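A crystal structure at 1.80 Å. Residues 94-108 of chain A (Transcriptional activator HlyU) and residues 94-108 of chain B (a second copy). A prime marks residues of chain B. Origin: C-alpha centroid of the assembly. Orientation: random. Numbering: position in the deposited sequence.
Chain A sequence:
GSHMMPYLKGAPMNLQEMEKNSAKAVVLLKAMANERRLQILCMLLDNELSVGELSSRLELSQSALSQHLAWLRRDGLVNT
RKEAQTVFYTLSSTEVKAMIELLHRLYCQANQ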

# COMPACT_ATOMS: atom_id res chain seq x y z
N THR A 94 -4.87 7.69 -11.75
CA THR A 94 -6.14 7.58 -11.04
C THR A 94 -5.97 6.76 -9.77
O THR A 94 -6.53 7.08 -8.72
N GLU A 95 -5.19 5.68 -9.89
CA GLU A 95 -4.99 4.75 -8.78
C GLU A 95 -4.24 5.42 -7.65
O GLU A 95 -4.64 5.30 -6.48
N VAL A 96 -3.14 6.11 -7.96
CA VAL A 96 -2.41 6.71 -6.86
C VAL A 96 -3.22 7.84 -6.21
O VAL A 96 -3.25 7.94 -4.99
N LYS A 97 -3.88 8.67 -7.01
CA LYS A 97 -4.74 9.72 -6.47
C LYS A 97 -5.80 9.14 -5.53
O LYS A 97 -5.97 9.62 -4.42
N ALA A 98 -6.50 8.09 -5.97
CA ALA A 98 -7.51 7.43 -5.13
C ALA A 98 -6.91 6.88 -3.83
O ALA A 98 -7.48 7.03 -2.72
N MET A 99 -5.73 6.27 -3.94
CA MET A 99 -5.12 5.69 -2.75
C MET A 99 -4.66 6.77 -1.77
O MET A 99 -4.86 6.64 -0.57
N ILE A 100 -4.08 7.86 -2.29
CA ILE A 100 -3.62 8.95 -1.44
C ILE A 100 -4.82 9.66 -0.78
O ILE A 100 -4.77 9.99 0.41
N GLU A 101 -5.90 9.86 -1.53
CA GLU A 101 -7.09 10.46 -0.96
C GLU A 101 -7.54 9.64 0.23
O GLU A 101 -7.84 10.18 1.31
N LEU A 102 -7.60 8.32 0.01
CA LEU A 102 -8.07 7.42 1.06
C LEU A 102 -7.18 7.49 2.29
O LEU A 102 -7.65 7.62 3.41
N LEU A 103 -5.88 7.40 2.07
CA LEU A 103 -4.94 7.44 3.18
C LEU A 103 -5.04 8.74 3.96
O LEU A 103 -4.90 8.77 5.18
N HIS A 104 -5.28 9.82 3.23
CA HIS A 104 -5.44 11.12 3.84
C HIS A 104 -6.65 11.07 4.77
O HIS A 104 -6.56 11.45 5.94
N ARG A 105 -7.78 10.58 4.26
CA ARG A 105 -8.99 10.49 5.08
C ARG A 105 -8.82 9.58 6.32
O ARG A 105 -9.30 9.91 7.40
N LEU A 106 -8.15 8.45 6.16
CA LEU A 106 -7.96 7.50 7.28
C LEU A 106 -7.00 8.03 8.33
O LEU A 106 -7.20 7.82 9.54
N TYR A 107 -5.97 8.74 7.87
CA TYR A 107 -4.84 9.13 8.71
C TYR A 107 -4.68 10.65 8.98
O TYR A 107 -4.22 11.03 10.06
N CYS A 108 -5.06 11.50 8.04
CA CYS A 108 -5.04 12.95 8.29
C CYS A 108 -6.45 13.49 8.48
O CYS A 108 -6.92 13.68 9.60
N THR B 94 -10.52 -0.87 10.39
CA THR B 94 -11.25 -0.04 9.46
C THR B 94 -10.33 0.34 8.31
O THR B 94 -10.72 0.28 7.14
N GLU B 95 -9.09 0.67 8.66
CA GLU B 95 -8.13 1.15 7.68
C GLU B 95 -7.82 0.07 6.67
O GLU B 95 -7.83 0.29 5.47
N VAL B 96 -7.57 -1.13 7.17
CA VAL B 96 -7.19 -2.21 6.29
C VAL B 96 -8.35 -2.57 5.36
O VAL B 96 -8.15 -2.80 4.16
N LYS B 97 -9.55 -2.61 5.94
CA LYS B 97 -10.76 -2.92 5.18
C LYS B 97 -11.05 -1.89 4.07
O LYS B 97 -11.45 -2.27 2.96
N ALA B 98 -10.86 -0.60 4.37
CA ALA B 98 -11.13 0.42 3.37
C ALA B 98 -10.04 0.37 2.30
O ALA B 98 -10.31 0.55 1.12
N MET B 99 -8.81 0.07 2.72
CA MET B 99 -7.72 -0.04 1.73
C MET B 99 -7.94 -1.21 0.76
O MET B 99 -7.78 -1.04 -0.45
N ILE B 100 -8.33 -2.38 1.29
CA ILE B 100 -8.59 -3.56 0.47
C ILE B 100 -9.78 -3.32 -0.42
O ILE B 100 -9.75 -3.70 -1.58
N GLU B 101 -10.83 -2.71 0.12
CA GLU B 101 -12.02 -2.42 -0.67
C GLU B 101 -11.61 -1.52 -1.86
O GLU B 101 -11.98 -1.79 -3.01
N LEU B 102 -10.84 -0.48 -1.56
CA LEU B 102 -10.38 0.43 -2.63
C LEU B 102 -9.61 -0.35 -3.68
O LEU B 102 -9.92 -0.27 -4.85
N LEU B 103 -8.61 -1.11 -3.24
CA LEU B 103 -7.76 -1.86 -4.18
C LEU B 103 -8.53 -2.82 -5.05
O LEU B 103 -8.22 -2.99 -6.24
N HIS B 104 -9.53 -3.45 -4.45
CA HIS B 104 -10.40 -4.36 -5.16
C HIS B 104 -11.13 -3.56 -6.24
O HIS B 104 -11.24 -4.02 -7.37
N ARG B 105 -11.62 -2.38 -5.90
CA ARG B 105 -12.28 -1.54 -6.89
C ARG B 105 -11.34 -1.15 -8.03
O ARG B 105 -11.72 -1.17 -9.20
N LEU B 106 -10.11 -0.80 -7.69
CA LEU B 106 -9.17 -0.26 -8.66
C LEU B 106 -8.63 -1.32 -9.61
O LEU B 106 -8.49 -1.06 -10.80
N TYR B 107 -8.32 -2.50 -9.07
CA TYR B 107 -7.56 -3.53 -9.80
C TYR B 107 -8.37 -4.78 -10.16
O TYR B 107 -7.95 -5.56 -11.02
N CYS B 108 -9.52 -4.96 -9.52
CA CYS B 108 -10.41 -6.08 -9.84
C CYS B 108 -11.73 -5.58 -10.45
O CYS B 108 -12.79 -6.17 -10.23

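This is an antiparallel helix pair between two copies of one protein, held together by apolar side chains, with no direct hydrogen bond across the contact and a water joining the two chains at one end. The helix axes approach to 10.6 Å with 166° between their N-to-C directions, and the two stretches together bury 689 Å². In this register Glu95 lies across from Leu106′ and Met99 from Leu102′, and the same pairs recur with the chains exchanged.

In both chains, Glu95, Ala98, Leu102 and Leu106 direct their CA-to-CB bonds toward the partner, a spacing of three, four and four residues that keeps one face of each helix turned inward. Val96 and Ile100 point away, as do their counterparts Val96′ and Ile100′, and take no part in the contact.

The centre belongs to Leu102 and Leu102′, both with chi1 t and chi2 p, whose CD2 atoms meet at 3.7 Å. Beside the small alanine, leucine comes down onto the backbone: Leu102 CD2 lies 3.4 Å from Ala98′ O, and Leu102′ CD2 lies 3.4 Å from Ala98 O. These carbonyls already accept helical hydrogen bonds from the Leu102 N of their own chain, so the leucine methyls pack against oxygens already engaged within their own helix. Leu106 and Leu106′, both m then t, cover the same alanines further out, with Leu106 CD2 4.2 Å from Ala98′ CB and Leu106′ CD2 4.1 Å from Ala98 CB.

The methionines break the symmetry. Both start sideways, but Met99 takes t, p, p and brings its end nearer the other helix; its CE sits 3.5 Å from Leu102′ CD2 and 3.6 Å from Leu103′ CD2. Met99′ takes m, t, p and makes its contacts along its length: its CG is 3.9 Å from Leu106 CD1, while its CE reaches Leu103 CD2 at 4.0 Å. Equivalent positions thus fill their space with different rotamers, an adaptability that suits unbranched methionine.

Toward the ends, glutamate offers its CG to the tyrosine hydroxyl. Both glutamates adopt m then p, and both tyrosines have chi1 m. Tyr107′ OH approaches Glu95 CG at 3.4 Å, and Tyr107 OH approaches Glu95′ CG at 3.6 Å. The aliphatic part of each glutamate can therefore lie beside a tyrosine without its carboxylate being the point of contact.

The carboxylates find different partners. Water 1 donates to Glu95 OE2 and to Leu106′ O, each at 2.7 Å, and so links an acid on one helix to a backbone carbonyl near the C-terminal end of the other. Glu95′ OE1 instead hydrogen-bonds to a residue elsewhere in the structure. The design rule is economical: leucine over alanine at the centre, methionine beside them, covering as much surface as the leucines and free to adopt a different rotamer in each copy, and glutamate near the ends, where its stem packs and its charge can still find a polar partner.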

# COMPACT_ATOMS: atom_id res chain seq x y z
CB THR A 94 -7.20 6.88 -11.92
OG1 THR A 94 -6.99 7.22 -13.29
CG2 THR A 94 -8.60 7.30 -11.52
CB GLU A 95 -4.22 3.48 -9.21
CG GLU A 95 -4.95 2.58 -10.19
CD GLU A 95 -4.98 3.14 -11.61
OE1 GLU A 95 -4.03 3.86 -12.00
OE2 GLU A 95 -5.98 2.87 -12.31
CB VAL A 96 -0.93 7.11 -7.18
CG1 VAL A 96 -0.85 8.37 -8.03
CG2 VAL A 96 -0.19 7.34 -5.88
CB LYS A 97 -5.41 10.52 -7.58
CG LYS A 97 -4.45 11.29 -8.45
CD LYS A 97 -5.21 12.04 -9.55
CE LYS A 97 -4.24 12.79 -10.46
NZ LYS A 97 -4.99 13.59 -11.50
CB ALA A 98 -8.21 6.33 -5.92
CB MET A 99 -3.98 4.73 -3.13
CG MET A 99 -3.30 4.07 -1.92
SD MET A 99 -4.40 2.99 -0.95
CE MET A 99 -5.14 1.96 -2.24
CB ILE A 100 -2.75 9.97 -2.21
CG1 ILE A 100 -1.51 9.28 -2.77
CG2 ILE A 100 -2.32 11.12 -1.29
CD1 ILE A 100 -0.69 8.58 -1.72
CB GLU A 101 -8.24 10.52 -1.97
CG GLU A 101 -8.16 11.61 -2.98
CD GLU A 101 -9.32 11.55 -3.94
OE1 GLU A 101 -9.14 11.94 -5.12
OE2 GLU A 101 -10.41 11.09 -3.53
CB LEU A 102 -8.20 5.97 0.54
CG LEU A 102 -8.58 4.97 1.65
CD1 LEU A 102 -9.88 5.38 2.31
CD2 LEU A 102 -8.68 3.53 1.11
CB LEU A 103 -3.52 7.24 2.67
CG LEU A 103 -3.28 5.80 2.25
CD1 LEU A 103 -1.98 5.73 1.50
CD2 LEU A 103 -3.26 4.92 3.47
CB HIS A 104 -5.61 12.20 2.77
CG HIS A 104 -5.40 13.59 3.28
ND1 HIS A 104 -4.21 14.01 3.82
CD2 HIS A 104 -6.24 14.65 3.33
CE1 HIS A 104 -4.31 15.27 4.20
NE2 HIS A 104 -5.53 15.69 3.91
CB ARG A 105 -10.19 10.06 4.24
CG ARG A 105 -11.29 9.31 5.02
CD ARG A 105 -12.57 9.09 4.20
NE ARG A 105 -12.36 8.24 3.02
CZ ARG A 105 -12.11 8.71 1.80
NH1 ARG A 105 -12.05 10.02 1.60
NH2 ARG A 105 -11.93 7.87 0.78
CB LEU A 106 -7.41 6.17 6.76
CG LEU A 106 -8.26 5.37 5.77
CD1 LEU A 106 -7.42 4.24 5.15
CD2 LEU A 106 -9.54 4.86 6.42
CB TYR A 107 -3.55 8.52 8.15
CG TYR A 107 -3.50 7.01 8.28
CD1 TYR A 107 -3.45 6.40 9.54
CD2 TYR A 107 -3.52 6.18 7.16
CE1 TYR A 107 -3.42 5.03 9.67
CE2 TYR A 107 -3.50 4.79 7.29
CZ TYR A 107 -3.44 4.23 8.54
OH TYR A 107 -3.42 2.86 8.68
CB CYS A 108 -4.38 13.70 7.12
SG CYS A 108 -2.64 13.32 6.78
CB THR B 94 -11.75 1.22 10.19
OG1 THR B 94 -12.78 0.85 11.12
CG2 THR B 94 -12.28 2.27 9.20
CB GLU B 95 -6.83 1.63 8.36
CG GLU B 95 -6.99 2.89 9.25
CD GLU B 95 -7.45 2.58 10.67
OE1 GLU B 95 -7.30 1.42 11.11
OE2 GLU B 95 -7.97 3.50 11.35
CB VAL B 96 -6.81 -3.44 7.14
CG1 VAL B 96 -6.77 -4.67 6.29
CG2 VAL B 96 -5.48 -3.20 7.85
CB LYS B 97 -11.97 -3.10 6.10
CG LYS B 97 -11.92 -4.34 7.02
CD LYS B 97 -13.13 -4.40 7.98
CE LYS B 97 -13.00 -5.51 9.02
NZ LYS B 97 -14.09 -5.43 10.03
CB ALA B 98 -11.21 1.82 4.00
CB MET B 99 -6.32 -0.07 2.40
CG MET B 99 -5.93 1.20 3.16
SD MET B 99 -4.53 1.00 4.31
CE MET B 99 -3.14 0.90 3.17
CB ILE B 100 -8.82 -4.88 1.29
CG1 ILE B 100 -7.59 -5.23 2.11
CG2 ILE B 100 -9.20 -6.06 0.39
CD1 ILE B 100 -6.33 -5.17 1.32
CB GLU B 101 -13.11 -1.74 0.18
CG GLU B 101 -13.84 -0.57 -0.52
CD GLU B 101 -13.88 0.72 0.31
OE1 GLU B 101 -14.84 0.88 1.11
OE2 GLU B 101 -12.96 1.59 0.16
CB LEU B 102 -9.54 1.58 -2.07
CG LEU B 102 -8.91 2.47 -3.15
CD1 LEU B 102 -9.98 2.96 -4.08
CD2 LEU B 102 -8.20 3.67 -2.52
CB LEU B 103 -6.65 -2.61 -3.43
CG LEU B 103 -5.56 -1.66 -2.92
CD1 LEU B 103 -4.68 -2.44 -2.03
CD2 LEU B 103 -4.73 -1.12 -4.07
CB HIS B 104 -11.39 -5.01 -4.19
CG HIS B 104 -12.39 -5.91 -4.85
ND1 HIS B 104 -13.50 -5.43 -5.51
CD2 HIS B 104 -12.45 -7.26 -4.94
CE1 HIS B 104 -14.19 -6.45 -5.99
NE2 HIS B 104 -13.58 -7.57 -5.66
CB ARG B 105 -12.80 -0.25 -6.27
CG ARG B 105 -13.92 -0.44 -5.26
CD ARG B 105 -14.56 0.88 -4.91
NE ARG B 105 -14.79 1.66 -6.12
CZ ARG B 105 -14.10 2.74 -6.46
NH1 ARG B 105 -13.15 3.20 -5.66
NH2 ARG B 105 -14.37 3.37 -7.59
CB LEU B 106 -7.99 0.43 -7.96
CG LEU B 106 -8.24 1.68 -7.12
CD1 LEU B 106 -6.97 2.05 -6.33
CD2 LEU B 106 -8.69 2.84 -8.00
CB TYR B 107 -6.28 -3.89 -9.03
CG TYR B 107 -5.30 -2.74 -8.98
CD1 TYR B 107 -4.47 -2.46 -10.06
CD2 TYR B 107 -5.23 -1.91 -7.87
CE1 TYR B 107 -3.59 -1.39 -10.03
CE2 TYR B 107 -4.36 -0.82 -7.83
CZ TYR B 107 -3.53 -0.58 -8.92
OH TYR B 107 -2.65 0.49 -8.91
CB CYS B 108 -10.71 -6.92 -8.60
SG CYS B 108 -9.25 -7.41 -7.68
O HOH W 1 -8.24 1.35 -11.93